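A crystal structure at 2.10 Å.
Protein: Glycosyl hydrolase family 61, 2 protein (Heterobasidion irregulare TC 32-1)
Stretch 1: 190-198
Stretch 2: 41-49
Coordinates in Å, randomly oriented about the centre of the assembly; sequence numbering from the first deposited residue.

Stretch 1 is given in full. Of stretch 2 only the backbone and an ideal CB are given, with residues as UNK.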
# COMPACT_ATOMS: atom_id res chain seq x y z
N LYS A 190 -11.63 -6.35 -2.40
CA LYS A 190 -11.69 -5.28 -3.38
C LYS A 190 -11.34 -3.96 -2.72
O LYS A 190 -11.48 -3.80 -1.49
CB LYS A 190 -13.10 -5.19 -3.97
CG LYS A 190 -13.62 -6.46 -4.63
CD LYS A 190 -13.09 -6.68 -6.04
CE LYS A 190 -14.16 -7.33 -6.92
NZ LYS A 190 -13.60 -8.00 -8.15
N LEU A 191 -10.90 -3.01 -3.54
CA LEU A 191 -10.57 -1.66 -3.09
C LEU A 191 -11.15 -0.62 -4.05
O LEU A 191 -10.63 -0.48 -5.16
CB LEU A 191 -9.04 -1.50 -3.00
CG LEU A 191 -8.38 -2.29 -1.87
CD1 LEU A 191 -6.87 -2.30 -2.04
CD2 LEU A 191 -8.77 -1.74 -0.50
N PRO A 192 -12.23 0.09 -3.68
CA PRO A 192 -12.93 -0.03 -2.39
C PRO A 192 -13.72 -1.33 -2.22
O PRO A 192 -13.92 -2.08 -3.18
CB PRO A 192 -13.90 1.15 -2.42
CG PRO A 192 -14.23 1.30 -3.88
CD PRO A 192 -12.93 1.01 -4.60
N GLY A 193 -14.17 -1.57 -0.99
CA GLY A 193 -14.90 -2.78 -0.61
C GLY A 193 -14.36 -3.36 0.68
O GLY A 193 -15.14 -3.79 1.54
N ALA A 194 -13.04 -3.37 0.82
CA ALA A 194 -12.36 -3.94 1.99
C ALA A 194 -12.59 -3.17 3.28
O ALA A 194 -12.64 -3.77 4.36
CB ALA A 194 -10.86 -4.03 1.74
N TYR A 195 -12.70 -1.84 3.16
CA TYR A 195 -12.76 -0.94 4.31
C TYR A 195 -14.13 -0.27 4.41
O TYR A 195 -14.81 -0.09 3.40
CB TYR A 195 -11.71 0.17 4.18
CG TYR A 195 -10.26 -0.29 4.01
CD1 TYR A 195 -9.75 -1.37 4.74
CD2 TYR A 195 -9.39 0.39 3.15
CE1 TYR A 195 -8.42 -1.77 4.58
CE2 TYR A 195 -8.07 -0.01 3.00
CZ TYR A 195 -7.58 -1.08 3.71
OH TYR A 195 -6.27 -1.47 3.55
N SER A 196 -14.51 0.10 5.63
CA SER A 196 -15.67 0.97 5.84
C SER A 196 -15.58 1.66 7.19
O SER A 196 -14.77 1.29 8.05
CB SER A 196 -16.99 0.19 5.75
OG SER A 196 -17.25 -0.56 6.92
N MET A 197 -16.44 2.65 7.39
CA MET A 197 -16.52 3.39 8.65
C MET A 197 -17.11 2.60 9.83
O MET A 197 -17.18 3.15 10.93
CB MET A 197 -17.29 4.71 8.45
CG MET A 197 -16.56 5.72 7.56
SD MET A 197 -14.99 6.32 8.21
CE MET A 197 -15.56 7.47 9.47
N SER A 198 -17.52 1.35 9.63
CA SER A 198 -17.87 0.46 10.76
C SER A 198 -16.68 -0.39 11.26
O SER A 198 -16.79 -1.06 12.30
CB SER A 198 -19.07 -0.42 10.41
OG SER A 198 -18.87 -1.13 9.20
N UNK A 41 -12.32 9.05 2.61
CA UNK A 41 -13.46 8.15 2.54
C UNK A 41 -12.91 6.74 2.33
O UNK A 41 -12.31 6.48 1.28
CB UNK A 41 -14.43 8.55 1.42
N UNK A 42 -13.12 5.81 3.30
CA UNK A 42 -12.61 4.45 3.10
C UNK A 42 -13.21 3.71 1.90
O UNK A 42 -12.59 2.76 1.41
CB UNK A 42 -12.87 3.63 4.36
N UNK A 43 -14.38 4.14 1.42
CA UNK A 43 -15.02 3.57 0.22
C UNK A 43 -14.77 4.37 -1.07
O UNK A 43 -15.43 4.11 -2.07
CB UNK A 43 -16.53 3.47 0.45
N UNK A 44 -13.83 5.32 -1.06
CA UNK A 44 -13.51 6.12 -2.26
C UNK A 44 -13.19 5.20 -3.45
O UNK A 44 -12.48 4.20 -3.30
CB UNK A 44 -12.33 7.05 -1.98
N UNK A 45 -13.72 5.55 -4.62
CA UNK A 45 -13.52 4.74 -5.84
C UNK A 45 -12.04 4.58 -6.24
O UNK A 45 -11.65 3.55 -6.79
CB UNK A 45 -14.29 5.38 -7.00
N UNK A 46 -11.22 5.59 -5.93
CA UNK A 46 -9.79 5.61 -6.26
C UNK A 46 -8.85 5.18 -5.12
O UNK A 46 -7.65 5.45 -5.17
CB UNK A 46 -9.41 7.02 -6.71
N UNK A 47 -9.38 4.53 -4.09
CA UNK A 47 -8.56 4.15 -2.93
C UNK A 47 -7.52 3.06 -3.25
O UNK A 47 -6.54 2.92 -2.52
CB UNK A 47 -9.47 3.66 -1.80
N UNK A 48 -7.72 2.30 -4.34
CA UNK A 48 -6.77 1.27 -4.75
C UNK A 48 -5.39 1.84 -5.08
O UNK A 48 -4.39 1.40 -4.52
CB UNK A 48 -7.32 0.51 -5.96
N UNK A 49 -5.34 2.83 -5.98
CA UNK A 49 -4.07 3.40 -6.44
C UNK A 49 -4.00 4.92 -6.41
O UNK A 49 -3.18 5.53 -7.11
CB UNK A 49 -3.79 2.93 -7.87

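Stretch 2 runs through two type I beta turns, 41 to 44 and 44 to 47. At position 41 the CA-to-CB bond points away from stretch 1, so stretch 1 sets little demand; a short side chain with an acceptor, aspartate, asparagine or serine, could turn back to the free N of position 43. The residue is Asp41, whose OD1 accepts hydrogen bonds from the backbone and side chain of position 43.

Position 42 faces stretch 1. Its ideal CB lies 3.7 Å from Tyr195 CB and 4.1 Å from Ser196 N, and phi of -62° at the second place of a turn suits proline, although alanine or another compact apolar residue could also be accommodated. It is Pro42. Its CB packs 3.8 Å from Tyr195 CB, and its CG lies 3.8 Å from Met197 CG, so the ring packs against both side chains. The Pro42 carbonyl O receives a hydrogen bond from water 1 (2.8 Å), which in turn accepts from Gly193 N (2.7 Å) and Tyr195 N (2.9 Å).

At position 43 CB points sideways, 4.5 Å from Pro192 CB and 4.9 Å from Tyr195 O; serine, threonine or valine would be reasonable. Thr43 places CG2 3.8 Å from Tyr195 O, while Thr43 N and OG1 donate to Asp41 OD1 at 3.1 and 2.9 Å.

Position 44 points away and opens the second turn, where aspartate, asparagine or serine could serve. Asp44 accepts a hydrogen bond at OD1 from the backbone N of position 46, and Asp44 O lies 3.4 Å from Pro192 CG.

Position 45 also points away, its CB 5.1 Å from Pro192 CG, and many residues would fit. Ala45 O accepts from water 2 (2.5 Å). Position 46 has no contact with stretch 1; it is Ser46, whose N lies 2.8 Å from Asp44 OD1.

Position 47 points toward Leu191 and the cis-linked Pro192, with the Tyr195 ring beyond, a setting for leucine, isoleucine, valine or methionine. Ile47 CG2 reaches Pro192 N (3.6 Å), and Ile47 CD1 lies at the edge of the Tyr195 ring, 4.1 Å from Tyr195 CD2.

At position 48 the ideal CB is 3.6 Å from Leu191 O, favouring a small residue such as alanine or serine. Ser48 CB sits 3.9 Å from Leu191 CB, and Ser48 N donates to water 2 (3.0 Å), which also donates to Leu191 O (2.5 Å). No direct hydrogen bond joins the stretches; these two waters bridge them.

Position 49 is out of reach; Cys49 is covalently bonded elsewhere in the structure.

Stretch 2 41-49: DPTDASISC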
# COMPACT_ATOMS: atom_id res chain seq x y z
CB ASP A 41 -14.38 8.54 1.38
CG ASP A 41 -15.65 7.68 1.30
OD1 ASP A 41 -15.86 6.75 2.11
OD2 ASP A 41 -16.45 7.94 0.38
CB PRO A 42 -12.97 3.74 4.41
CG PRO A 42 -14.13 4.50 4.95
CD PRO A 42 -13.85 5.93 4.58
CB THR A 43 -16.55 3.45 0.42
OG1 THR A 43 -17.13 4.75 0.52
CG2 THR A 43 -16.87 2.66 1.67
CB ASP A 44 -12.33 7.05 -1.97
CG ASP A 44 -12.10 8.10 -3.05
OD1 ASP A 44 -11.74 7.74 -4.18
OD2 ASP A 44 -12.24 9.30 -2.76
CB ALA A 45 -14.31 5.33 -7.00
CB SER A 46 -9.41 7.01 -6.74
OG SER A 46 -10.18 7.38 -7.87
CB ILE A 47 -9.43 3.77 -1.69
CG1 ILE A 47 -8.58 3.85 -0.40
CG2 ILE A 47 -10.09 2.41 -1.88
CD1 ILE A 47 -9.38 3.82 0.88
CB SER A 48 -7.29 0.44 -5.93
OG SER A 48 -7.59 1.26 -7.04
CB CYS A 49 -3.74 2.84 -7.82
SG CYS A 49 -3.51 1.04 -7.80
O HOH W 1 -13.41 0.07 1.07
O HOH W 2 -10.02 1.77 -6.18
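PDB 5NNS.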